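Local coordinates for protein phosphoribosylaminoimidazole carboxylase (Bombyx mori, PDB 4JA0) that probably catalyses two steps of purine biosynthesis, carboxylating aminoimidazole ribonucleotide and coupling the carboxylated product to aspartate, at residues Val269-Gly274 and Val325-Ala330; Val348-Pro353 and Cys374-Tyr379; Leu292-Asp297 and Leu385-Ile390. All coordinates share one frame; numbering follows the deposited sequence.

Interaction 1 of 3, residues Val269-Gly274 and Val325-Ala330; sequences VVVFMG and VFIAVA
Val269-Met273 and Val325-Val329 are neighbouring parallel strands at the heart of the flavodoxin-like sheet of the AIR carboxylase domain, paired in register from Val269 beside Val325 to Met273 beside Val329. Five backbone hydrogen bonds zip them together. Val270 and Phe272 each donate N-H and accept through O, as in Ile327 N to Val270 O (2.6 Å) and Val329 N to Phe272 O (2.8 Å). The pairing runs past the strand end with Gly274 N on Val329 O at 3.0 Å. Val269, Val271 and Met273 turn their backbone groups instead to strand 296-300 and Asp295 just before it, on the other flank. On the face with Val269, Val271, Ile327 and Val329 the branches interlock diagonally. Ile327 CD1 meets Val269 CG1 at 3.8 Å, while Val271 CG1, anti to its backbone N (chi1 -172°), reaches Val329 CG2 at 3.6 Å. Helices 279-291 and 380-391 close over this side. The opposite face carries Val270, Phe272 and Phe326, under helix 307-317. Val270 and Phe326 lie side by side, with Val270 CB near the plane of the Phe326 ring and 3.6 Å from its edge atom CD1. The Phe272 and Phe326 rings are inclined by 30° and slid apart, centroids separated by 5.6 Å, so they barely overlap. An alanine in place of Phe326 would probably open a gap beside Val270 and take from Phe272 CZ one of its neighbours, perhaps giving that ring more freedom to turn. With the polar backbone groups paired between strands and both faces lined by apolar side chains, this is a buried, apolar contact whose register is set by the backbone and whose faces are filled largely by branched and aromatic groups.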
ATOM      1  N   VAL A 269     -22.084 -20.971  19.667  1.00  3.61           N
ATOM      2  CA  VAL A 269     -21.307 -20.036  18.872  1.00  1.52           C
ATOM      3  C   VAL A 269     -22.205 -18.822  18.689  1.00  1.37           C
ATOM      4  O   VAL A 269     -23.337 -18.938  18.199  1.00  1.02           O
ATOM      5  CB  VAL A 269     -20.923 -20.635  17.492  1.00  0.85           C
ATOM      6  CG1 VAL A 269     -20.446 -19.569  16.557  1.00  0.78           C
ATOM      7  CG2 VAL A 269     -19.873 -21.692  17.651  1.00  0.33           C
ATOM      8  N   VAL A 270     -21.739 -17.668  19.150  1.00  1.15           N
ATOM      9  CA  VAL A 270     -22.515 -16.442  18.994  1.00  2.69           C
ATOM     10  C   VAL A 270     -21.815 -15.507  18.011  1.00  1.91           C
ATOM     11  O   VAL A 270     -20.638 -15.171  18.196  1.00  1.40           O
ATOM     12  CB  VAL A 270     -22.728 -15.726  20.344  1.00  2.73           C
ATOM     13  CG1 VAL A 270     -23.677 -14.564  20.172  1.00  1.77           C
ATOM     14  CG2 VAL A 270     -23.275 -16.698  21.366  1.00  1.90           C
ATOM     15  N   VAL A 271     -22.529 -15.092  16.968  1.00  1.48           N
ATOM     16  CA  VAL A 271     -21.986 -14.115  16.039  1.00  2.72           C
ATOM     17  C   VAL A 271     -22.574 -12.736  16.321  1.00  2.87           C
ATOM     18  O   VAL A 271     -23.769 -12.531  16.155  1.00  4.28           O
ATOM     19  CB  VAL A 271     -22.290 -14.503  14.590  1.00  2.83           C
ATOM     20  CG1 VAL A 271     -21.543 -13.588  13.645  1.00  3.08           C
ATOM     21  CG2 VAL A 271     -21.876 -15.941  14.333  1.00  0.64           C
ATOM     22  N   PHE A 272     -21.748 -11.785  16.744  1.00  5.43           N
ATOM     23  CA  PHE A 272     -22.218 -10.406  16.901  1.00  6.15           C
ATOM     24  C   PHE A 272     -21.913  -9.632  15.630  1.00  4.50           C
ATOM     25  O   PHE A 272     -20.743  -9.539  15.236  1.00 10.41           O
ATOM     26  CB  PHE A 272     -21.494  -9.691  18.046  1.00  9.00           C
ATOM     27  CG  PHE A 272     -21.934 -10.105  19.417  1.00 15.82           C
ATOM     28  CD1 PHE A 272     -23.078 -10.858  19.608  1.00 35.06           C
ATOM     29  CD2 PHE A 272     -21.203  -9.713  20.525  1.00 28.49           C
ATOM     30  CE1 PHE A 272     -23.472 -11.226  20.891  1.00 27.68           C
ATOM     31  CE2 PHE A 272     -21.586 -10.083  21.799  1.00 24.27           C
ATOM     32  CZ  PHE A 272     -22.721 -10.839  21.983  1.00 10.74           C
ATOM     33  N   MET A 273     -22.937  -9.078  14.984  1.00  2.91           N
ATOM     34  CA  MET A 273     -22.689  -8.156  13.881  1.00  3.55           C
ATOM     35  C   MET A 273     -23.004  -6.729  14.345  1.00  6.00           C
ATOM     36  O   MET A 273     -24.008  -6.495  15.033  1.00  2.31           O
ATOM     37  CB  MET A 273     -23.513  -8.527  12.651  1.00  1.29           C
ATOM     38  CG  MET A 273     -24.966  -8.542  12.954  1.00  5.51           C
ATOM     39  SD  MET A 273     -25.975  -9.630  11.954  1.00 13.95           S
ATOM     40  CE  MET A 273     -26.162  -8.586  10.541  1.00 13.22           C
ATOM     41  N   GLY A 274     -22.143  -5.781  13.974  1.00  9.53           N
ATOM     42  CA  GLY A 274     -22.300  -4.385  14.373  1.00  3.35           C
ATOM     43  C   GLY A 274     -23.433  -3.644  13.682  1.00  4.50           C
ATOM     44  O   GLY A 274     -23.894  -2.606  14.159  1.00  8.02           O
ATOM     45  N   VAL A 325     -18.118 -19.693  22.042  1.00  2.59           N
ATOM     46  CA  VAL A 325     -17.272 -18.996  21.078  1.00  1.54           C
ATOM     47  C   VAL A 325     -18.002 -17.804  20.486  1.00  0.99           C
ATOM     48  O   VAL A 325     -19.128 -17.951  20.000  1.00  1.54           O
ATOM     49  CB  VAL A 325     -16.848 -19.917  19.945  1.00  0.72           C
ATOM     50  CG1 VAL A 325     -16.132 -19.117  18.891  1.00  1.01           C
ATOM     51  CG2 VAL A 325     -15.938 -20.989  20.471  1.00  0.46           C
ATOM     52  N   PHE A 326     -17.362 -16.634  20.523  1.00  1.84           N
ATOM     53  CA  PHE A 326     -17.897 -15.421  19.888  1.00  1.41           C
ATOM     54  C   PHE A 326     -17.254 -15.122  18.543  1.00  1.90           C
ATOM     55  O   PHE A 326     -16.024 -15.120  18.417  1.00  0.74           O
ATOM     56  CB  PHE A 326     -17.695 -14.207  20.777  1.00  1.12           C
ATOM     57  CG  PHE A 326     -18.440 -14.271  22.054  1.00  2.54           C
ATOM     58  CD1 PHE A 326     -19.825 -14.341  22.053  1.00  8.16           C
ATOM     59  CD2 PHE A 326     -17.765 -14.228  23.264  1.00  2.81           C
ATOM     60  CE1 PHE A 326     -20.531 -14.394  23.247  1.00  7.08           C
ATOM     61  CE2 PHE A 326     -18.464 -14.269  24.465  1.00  6.75           C
ATOM     62  CZ  PHE A 326     -19.847 -14.355  24.458  1.00  6.15           C
ATOM     63  N   ILE A 327     -18.090 -14.846  17.550  1.00  0.74           N
ATOM     64  CA  ILE A 327     -17.600 -14.376  16.259  1.00  1.84           C
ATOM     65  C   ILE A 327     -18.011 -12.931  16.056  1.00  1.36           C
ATOM     66  O   ILE A 327     -19.200 -12.605  16.169  1.00  0.89           O
ATOM     67  CB  ILE A 327     -18.107 -15.259  15.104  1.00  2.21           C
ATOM     68  CG1 ILE A 327     -17.478 -16.661  15.233  1.00  0.58           C
ATOM     69  CG2 ILE A 327     -17.800 -14.611  13.736  1.00  0.51           C
ATOM     70  CD1 ILE A 327     -18.051 -17.682  14.288  1.00  0.72           C
ATOM     71  N   ALA A 328     -17.014 -12.073  15.805  1.00  1.46           N
ATOM     72  CA  ALA A 328     -17.253 -10.635  15.625  1.00  1.75           C
ATOM     73  C   ALA A 328     -17.209 -10.207  14.174  1.00  1.50           C
ATOM     74  O   ALA A 328     -16.148 -10.253  13.526  1.00  0.78           O
ATOM     75  CB  ALA A 328     -16.261  -9.812  16.448  1.00  0.78           C
ATOM     76  N   VAL A 329     -18.363  -9.742  13.697  1.00  1.54           N
ATOM     77  CA  VAL A 329     -18.525  -9.260  12.327  1.00  2.66           C
ATOM     78  C   VAL A 329     -18.810  -7.753  12.280  1.00  1.43           C
ATOM     79  O   VAL A 329     -19.924  -7.305  12.541  1.00  1.59           O
ATOM     80  CB  VAL A 329     -19.660 -10.019  11.615  1.00  0.81           C
ATOM     81  CG1 VAL A 329     -19.841  -9.513  10.188  1.00  2.31           C
ATOM     82  CG2 VAL A 329     -19.380 -11.501  11.615  1.00  1.08           C
ATOM     83  N   ALA A 330     -17.799  -6.973  11.936  1.00  2.42           N
ATOM     84  CA  ALA A 330     -17.965  -5.520  11.886  1.00  2.74           C
ATOM     85  C   ALA A 330     -17.213  -4.929  10.700  1.00  1.77           C
ATOM     86  O   ALA A 330     -15.990  -5.068  10.596  1.00  2.68           O
ATOM     87  CB  ALA A 330     -17.507  -4.875  13.189  1.00  0.56           C
TER

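Interaction 2 of 3, residues Val348-Pro353 and Cys374-Tyr379; sequences VINCPP and CATVIY
Val348-Asn350 and Ala375-Thr376 form a short parallel strand pair, the last two strands of the flavodoxin-like sheet within the chain and the arms of a beta-alpha-beta unit whose connection carries helix 358-361. Three backbone hydrogen bonds hold it. Ala375 N donates to Val348 O (3.1 Å), Asn350 N to Ala375 O (2.8 Å), and Val377 N to Asn350 O (2.9 Å), so Asn350 is gripped at both its N-H and its carbonyl. Ile349 shares its face with Ala375 and crosses Val377, its CG2 lying 4.1 Å from Val377 CB; this side is roofed by helix 380-391. On the other face Asn350 and Thr376 cross, with Asn350 CB 3.8 Å from Thr376 OG1. Asn350 OD1 makes a weak hydrogen bond to Asn334 ND2. Beyond the strands, Tyr379 takes the N-cap position of helix 380-391; its side chain is about 4 Å from a bound sulfate and its ring makes a cation-pi contact with Arg332 of the fourth subunit. Thr376 makes backbone hydrogen bonds to the third subunit, so the strand edge is also an assembly surface. The pairing stops at Pro352, which has no N-H to offer: its CD lies 3.4 Å from Val377 O, where an N-H would otherwise donate.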
ATOM      1  N   VAL A 348     -12.535 -15.109  20.957  1.00  1.49           N
ATOM      2  CA  VAL A 348     -13.242 -14.189  20.079  1.00  0.65           C
ATOM      3  C   VAL A 348     -12.574 -14.201  18.717  1.00  0.99           C
ATOM      4  O   VAL A 348     -11.375 -13.936  18.606  1.00  1.01           O
ATOM      5  CB  VAL A 348     -13.208 -12.743  20.628  1.00  0.66           C
ATOM      6  CG1 VAL A 348     -13.735 -11.774  19.582  1.00  1.12           C
ATOM      7  CG2 VAL A 348     -13.987 -12.620  21.933  1.00  0.60           C
ATOM      8  N   ILE A 349     -13.348 -14.504  17.679  1.00  1.85           N
ATOM      9  CA  ILE A 349     -12.830 -14.509  16.303  1.00  1.90           C
ATOM     10  C   ILE A 349     -13.451 -13.389  15.486  1.00  1.22           C
ATOM     11  O   ILE A 349     -14.684 -13.219  15.492  1.00  0.89           O
ATOM     12  CB  ILE A 349     -13.102 -15.860  15.581  1.00  1.44           C
ATOM     13  CG1 ILE A 349     -12.652 -17.039  16.458  1.00  1.23           C
ATOM     14  CG2 ILE A 349     -12.391 -15.913  14.234  1.00  0.51           C
ATOM     15  CD1 ILE A 349     -13.157 -18.364  15.963  1.00  4.05           C
ATOM     16  N   ASN A 350     -12.587 -12.629  14.807  1.00  1.12           N
ATOM     17  CA  ASN A 350     -13.002 -11.553  13.906  1.00  0.40           C
ATOM     18  C   ASN A 350     -13.180 -11.991  12.463  1.00  1.42           C
ATOM     19  O   ASN A 350     -12.211 -12.395  11.807  1.00  5.22           O
ATOM     20  CB  ASN A 350     -11.967 -10.449  13.905  1.00  1.09           C
ATOM     21  CG  ASN A 350     -11.863  -9.772  15.210  1.00  1.22           C
ATOM     22  OD1 ASN A 350     -12.877  -9.475  15.836  1.00  1.07           O
ATOM     23  ND2 ASN A 350     -10.634  -9.485  15.635  1.00  0.83           N
ATOM     24  N   CYS A 351     -14.386 -11.817  11.936  1.00  1.18           N
ATOM     25  CA  CYS A 351     -14.633 -12.105  10.538  1.00  1.14           C
ATOM     26  C   CYS A 351     -15.276 -10.909   9.850  1.00  0.51           C
ATOM     27  O   CYS A 351     -16.491 -10.808   9.742  1.00  0.51           O
ATOM     28  CB  CYS A 351     -15.503 -13.372  10.402  1.00  1.87           C
ATOM     29  SG  CYS A 351     -15.698 -13.955   8.691  1.00  9.91           S
ATOM     30  N   PRO A 352     -14.446  -9.975   9.395  1.00  4.07           N
ATOM     31  CA  PRO A 352     -14.995  -8.818   8.688  1.00  1.68           C
ATOM     32  C   PRO A 352     -15.703  -9.297   7.436  1.00  2.44           C
ATOM     33  O   PRO A 352     -15.317 -10.320   6.866  1.00  9.88           O
ATOM     34  CB  PRO A 352     -13.758  -8.015   8.319  1.00  0.63           C
ATOM     35  CG  PRO A 352     -12.717  -8.456   9.299  1.00  1.14           C
ATOM     36  CD  PRO A 352     -12.985  -9.898   9.539  1.00  2.14           C
ATOM     37  N   PRO A 353     -16.780  -8.614   7.055  1.00  4.19           N
ATOM     38  CA  PRO A 353     -17.498  -8.937   5.819  1.00  2.21           C
ATOM     39  C   PRO A 353     -16.670  -8.473   4.640  1.00  9.77           C
ATOM     40  O   PRO A 353     -15.747  -7.677   4.841  1.00 10.78           O
ATOM     41  CB  PRO A 353     -18.803  -8.138   5.946  1.00  5.05           C
ATOM     42  CG  PRO A 353     -18.510  -7.037   6.939  1.00  2.30           C
ATOM     43  CD  PRO A 353     -17.446  -7.565   7.856  1.00  3.19           C
ATOM     44  N   CYS A 374      -7.910 -11.594  20.739  1.00  7.45           N
ATOM     45  CA  CYS A 374      -8.707 -11.600  19.534  1.00  5.07           C
ATOM     46  C   CYS A 374      -7.913 -12.190  18.339  1.00 13.62           C
ATOM     47  O   CYS A 374      -6.744 -11.835  18.122  1.00 11.22           O
ATOM     48  CB  CYS A 374      -9.142 -10.157  19.249  1.00  2.68           C
ATOM     49  SG  CYS A 374     -10.656 -10.085  18.333  1.00 57.41           S
ATOM     50  N   ALA A 375      -8.505 -13.147  17.625  1.00  6.36           N
ATOM     51  CA  ALA A 375      -7.876 -13.730  16.411  1.00  4.91           C
ATOM     52  C   ALA A 375      -8.682 -13.320  15.178  1.00  3.40           C
ATOM     53  O   ALA A 375      -9.891 -13.083  15.265  1.00  2.05           O
ATOM     54  CB  ALA A 375      -7.781 -15.270  16.497  1.00  0.00           C
ATOM     55  N   THR A 376      -8.026 -13.281  14.024  1.00  1.77           N
ATOM     56  CA  THR A 376      -8.647 -12.760  12.814  1.00  1.04           C
ATOM     57  C   THR A 376      -8.628 -13.776  11.660  1.00  3.50           C
ATOM     58  O   THR A 376      -7.640 -14.525  11.419  1.00  1.30           O
ATOM     59  CB  THR A 376      -7.998 -11.429  12.396  1.00  9.28           C
ATOM     60  OG1 THR A 376      -8.147 -10.465  13.456  1.00  4.79           O
ATOM     61  CG2 THR A 376      -8.636 -10.879  11.123  1.00  5.93           C
ATOM     62  N   VAL A 377      -9.762 -13.803  10.971  1.00  2.63           N
ATOM     63  CA  VAL A 377     -10.040 -14.711   9.872  1.00  1.18           C
ATOM     64  C   VAL A 377     -10.698 -13.836   8.794  1.00  2.79           C
ATOM     65  O   VAL A 377     -11.243 -12.776   9.113  1.00  2.69           O
ATOM     66  CB  VAL A 377     -10.979 -15.830  10.383  1.00  1.62           C
ATOM     67  CG1 VAL A 377     -12.200 -15.984   9.498  1.00  6.09           C
ATOM     68  CG2 VAL A 377     -10.254 -17.143  10.560  1.00  1.26           C
ATOM     69  N   ILE A 378     -10.645 -14.236   7.529  1.00  8.43           N
ATOM     70  CA  ILE A 378     -11.089 -13.342   6.455  1.00  2.11           C
ATOM     71  C   ILE A 378     -12.292 -13.837   5.611  1.00  6.60           C
ATOM     72  O   ILE A 378     -12.952 -13.042   4.918  1.00  7.61           O
ATOM     73  CB  ILE A 378      -9.878 -12.965   5.591  1.00  5.13           C
ATOM     74  CG1 ILE A 378      -9.441 -11.544   5.903  1.00  1.36           C
ATOM     75  CG2 ILE A 378     -10.125 -13.146   4.093  1.00 10.37           C
ATOM     76  CD1 ILE A 378      -8.299 -11.126   4.990  1.00 58.07           C
ATOM     77  N   TYR A 379     -12.586 -15.134   5.691  1.00  1.91           N
ATOM     78  CA  TYR A 379     -13.723 -15.721   4.986  1.00  1.78           C
ATOM     79  C   TYR A 379     -14.724 -16.336   5.958  1.00  2.78           C
ATOM     80  O   TYR A 379     -14.334 -16.890   6.991  1.00  3.11           O
ATOM     81  CB  TYR A 379     -13.247 -16.779   3.984  1.00  5.02           C
ATOM     82  CG  TYR A 379     -12.149 -16.289   3.091  1.00  4.07           C
ATOM     83  CD1 TYR A 379     -12.429 -15.436   2.028  1.00  2.20           C
ATOM     84  CD2 TYR A 379     -10.823 -16.668   3.306  1.00  3.32           C
ATOM     85  CE1 TYR A 379     -11.422 -14.965   1.200  1.00  2.61           C
ATOM     86  CE2 TYR A 379      -9.806 -16.204   2.481  1.00  4.17           C
ATOM     87  CZ  TYR A 379     -10.114 -15.350   1.432  1.00  5.43           C
ATOM     88  OH  TYR A 379      -9.124 -14.875   0.603  1.00  9.95           O
TER

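Interaction 3 of 3, residues Leu292-Asp297 and Leu385-Ile390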
ATOM      1  N   LEU A 292     -21.542 -28.194  10.275  1.00  7.36           N
ATOM      2  CA  LEU A 292     -20.505 -28.859  11.050  1.00  6.16           C
ATOM      3  C   LEU A 292     -21.083 -29.319  12.383  1.00 10.75           C
ATOM      4  O   LEU A 292     -20.389 -29.953  13.173  1.00 15.09           O
ATOM      5  CB  LEU A 292     -19.322 -27.929  11.285  1.00  6.87           C
ATOM      6  CG  LEU A 292     -18.511 -27.638  10.037  1.00  7.74           C
ATOM      7  CD1 LEU A 292     -17.660 -26.397  10.238  1.00  6.43           C
ATOM      8  CD2 LEU A 292     -17.641 -28.846   9.722  1.00  3.33           C
ATOM      9  N   GLY A 293     -22.346 -28.975  12.634  1.00 16.71           N
ATOM     10  CA  GLY A 293     -23.033 -29.428  13.828  1.00 13.99           C
ATOM     11  C   GLY A 293     -23.010 -28.464  15.001  1.00  9.00           C
ATOM     12  O   GLY A 293     -23.086 -28.894  16.143  1.00 22.44           O
ATOM     13  N   LEU A 294     -22.859 -27.176  14.734  1.00  9.29           N
ATOM     14  CA  LEU A 294     -22.789 -26.185  15.808  1.00 13.08           C
ATOM     15  C   LEU A 294     -24.134 -25.495  16.080  1.00 10.87           C
ATOM     16  O   LEU A 294     -24.984 -25.404  15.189  1.00 11.14           O
ATOM     17  CB  LEU A 294     -21.709 -25.145  15.494  1.00  4.90           C
ATOM     18  CG  LEU A 294     -20.285 -25.673  15.307  1.00  7.35           C
ATOM     19  CD1 LEU A 294     -19.341 -24.529  14.976  1.00  6.69           C
ATOM     20  CD2 LEU A 294     -19.799 -26.393  16.559  1.00  4.68           C
ATOM     21  N   ASP A 295     -24.320 -25.024  17.314  1.00  5.15           N
ATOM     22  CA  ASP A 295     -25.487 -24.227  17.657  1.00  8.02           C
ATOM     23  C   ASP A 295     -25.094 -22.768  17.601  1.00  7.14           C
ATOM     24  O   ASP A 295     -24.253 -22.297  18.382  1.00  6.37           O
ATOM     25  CB  ASP A 295     -25.992 -24.553  19.058  1.00 15.79           C
ATOM     26  CG  ASP A 295     -26.150 -26.013  19.271  1.00 32.92           C
ATOM     27  OD1 ASP A 295     -26.216 -26.741  18.258  1.00 44.37           O
ATOM     28  OD2 ASP A 295     -26.193 -26.434  20.444  1.00 87.08           O
ATOM     29  N   VAL A 296     -25.737 -22.051  16.693  1.00  4.10           N
ATOM     30  CA  VAL A 296     -25.335 -20.716  16.347  1.00  3.28           C
ATOM     31  C   VAL A 296     -26.444 -19.723  16.610  1.00  3.13           C
ATOM     32  O   VAL A 296     -27.568 -19.910  16.147  1.00  2.05           O
ATOM     33  CB  VAL A 296     -24.982 -20.662  14.865  1.00  3.55           C
ATOM     34  CG1 VAL A 296     -24.356 -19.303  14.494  1.00  1.27           C
ATOM     35  CG2 VAL A 296     -24.074 -21.793  14.549  1.00  2.37           C
ATOM     36  N   ASP A 297     -26.097 -18.639  17.301  1.00  4.31           N
ATOM     37  CA  ASP A 297     -26.985 -17.496  17.465  1.00  5.01           C
ATOM     38  C   ASP A 297     -26.418 -16.304  16.714  1.00  3.78           C
ATOM     39  O   ASP A 297     -25.222 -16.005  16.808  1.00  2.71           O
ATOM     40  CB  ASP A 297     -27.138 -17.109  18.933  1.00  4.44           C
ATOM     41  CG  ASP A 297     -28.324 -17.747  19.576  1.00 31.07           C
ATOM     42  OD1 ASP A 297     -29.204 -18.230  18.829  1.00 57.88           O
ATOM     43  OD2 ASP A 297     -28.392 -17.717  20.826  1.00 42.48           O
ATOM     44  N   LEU A 385     -15.225 -22.756  10.639  1.00  3.76           N
ATOM     45  CA  LEU A 385     -14.269 -23.830  10.830  1.00  2.76           C
ATOM     46  C   LEU A 385     -13.413 -23.606  12.081  1.00  2.86           C
ATOM     47  O   LEU A 385     -13.154 -24.547  12.832  1.00  3.91           O
ATOM     48  CB  LEU A 385     -13.389 -23.972   9.579  1.00 10.82           C
ATOM     49  CG  LEU A 385     -13.983 -24.605   8.314  1.00 11.27           C
ATOM     50  CD1 LEU A 385     -13.016 -24.498   7.156  1.00 18.24           C
ATOM     51  CD2 LEU A 385     -14.322 -26.083   8.548  1.00  5.09           C
ATOM     52  N   MET A 386     -12.953 -22.379  12.298  1.00  1.94           N
ATOM     53  CA  MET A 386     -12.214 -22.073  13.526  1.00  6.74           C
ATOM     54  C   MET A 386     -13.072 -22.367  14.762  1.00  7.23           C
ATOM     55  O   MET A 386     -12.604 -22.976  15.723  1.00  7.31           O
ATOM     56  CB  MET A 386     -11.776 -20.606  13.559  1.00  8.85           C
ATOM     57  CG  MET A 386     -10.284 -20.400  13.471  1.00 25.13           C
ATOM     58  SD  MET A 386      -9.296 -21.305  14.692  1.00 38.07           S
ATOM     59  CE  MET A 386      -9.606 -20.250  16.099  1.00 34.02           C
ATOM     60  N   ALA A 387     -14.326 -21.923  14.730  1.00  5.91           N
ATOM     61  CA  ALA A 387     -15.268 -22.171  15.815  1.00  2.41           C
ATOM     62  C   ALA A 387     -15.471 -23.670  16.004  1.00  2.70           C
ATOM     63  O   ALA A 387     -15.489 -24.176  17.139  1.00  3.96           O
ATOM     64  CB  ALA A 387     -16.590 -21.476  15.532  1.00  1.04           C
ATOM     65  N   ALA A 388     -15.623 -24.380  14.893  1.00  2.47           N
ATOM     66  CA  ALA A 388     -15.766 -25.839  14.941  1.00  3.74           C
ATOM     67  C   ALA A 388     -14.544 -26.531  15.536  1.00  1.87           C
ATOM     68  O   ALA A 388     -14.680 -27.396  16.404  1.00  1.72           O
ATOM     69  CB  ALA A 388     -16.060 -26.397  13.558  1.00  1.03           C
ATOM     70  N   GLN A 389     -13.360 -26.113  15.103  1.00  1.64           N
ATOM     71  CA  GLN A 389     -12.123 -26.707  15.586  1.00  2.37           C
ATOM     72  C   GLN A 389     -11.960 -26.490  17.087  1.00  2.42           C
ATOM     73  O   GLN A 389     -11.440 -27.362  17.791  1.00  2.81           O
ATOM     74  CB  GLN A 389     -10.919 -26.144  14.814  1.00  1.80           C
ATOM     75  CG  GLN A 389     -10.799 -26.669  13.380  1.00  3.36           C
ATOM     76  CD  GLN A 389      -9.848 -25.857  12.494  1.00 10.62           C
ATOM     77  OE1 GLN A 389      -9.464 -24.730  12.820  1.00  7.22           O
ATOM     78  NE2 GLN A 389      -9.487 -26.426  11.351  1.00 26.22           N
ATOM     79  N   ILE A 390     -12.455 -25.359  17.584  1.00  1.94           N
ATOM     80  CA  ILE A 390     -12.363 -25.047  19.008  1.00  4.81           C
ATOM     81  C   ILE A 390     -13.311 -25.930  19.825  1.00  3.50           C
ATOM     82  O   ILE A 390     -12.922 -26.506  20.844  1.00  1.58           O
ATOM     83  CB  ILE A 390     -12.681 -23.556  19.269  1.00  4.24           C
ATOM     84  CG1 ILE A 390     -11.533 -22.682  18.750  1.00  2.49           C
ATOM     85  CG2 ILE A 390     -12.897 -23.297  20.760  1.00  2.91           C
ATOM     86  CD1 ILE A 390     -11.829 -21.231  18.697  1.00  0.00           C
TER
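The flat group met here is a peptide: Leu294 CD1 stands over one face of the Ala387-Ala388 peptide plane, almost directly above Ala388 N at 3.7 Å. Ala387 CB stands on that side of the plane, 4.1 Å from Leu294 CD1; Ala388 CB, almost in the plane, is 4.0 Å away from the same methyl. The extended side chain of Leu294, with CD1 anti to CA (chi2 179°), brings the methyl down onto the helix surface. Leu292 meets the same helix nearer its start, at Leu385 and Ala388. Its CD1 touches Ala388 CB at 3.7 Å and Leu385 CD2 at 3.8 Å, and the Leu292 and Leu385 side chains cross at about a right angle. Ala388 CB thus meets a methyl from each of Leu292 and Leu294, the two directions nearly perpendicular. Between these two leucines the chain leaves helix 279-291 through a Schellman motif at Gly293, whose positive phi (95°) turns it toward strand 296-300; Leu292 and Leu294 both point at helix 380-391 from this bend. The contact therefore joins the first helix-to-strand turn of the AIR carboxylase domain to a helix near its end. Leu402 of helix 396-420 packs on Leu292, Leu385 and Ala388, while Leu294 and Ala387 both lean on Val269 of the central sheet. Leu385 also packs on Gly371 of the third subunit. No hydrogen bond or charge crosses between 292-297 and 385-390. Their cohesion is purely apolar, and the small alanines probably allow the leucine methyl to come down onto the backbone, so the fit rests on shape and exclusion of water rather than on directional bonds.

All three interactions belong to the AIR carboxylase domain. Interactions 1 and 2 lie about 9 Å apart between centres and are joined through the sheet, since strands 323-329 and 348-350 are neighbours. Interaction 3, its centre about 12 Å from that of interaction 1 and 14 Å from that of interaction 2, brings the turn leading into edge strand 296-300 against helix 380-391, whose Met386 and Ile390 pack on Ile349. Along the chain interaction 1 closes before interaction 2 opens, interaction 3 crosses interaction 1, and interaction 2 nests within interaction 3. Interactions 1 and 2 thus pair four of the five strands, while interaction 3 packs a helix against the turn before the fifth; interactions 2 and 3 also touch the third subunit.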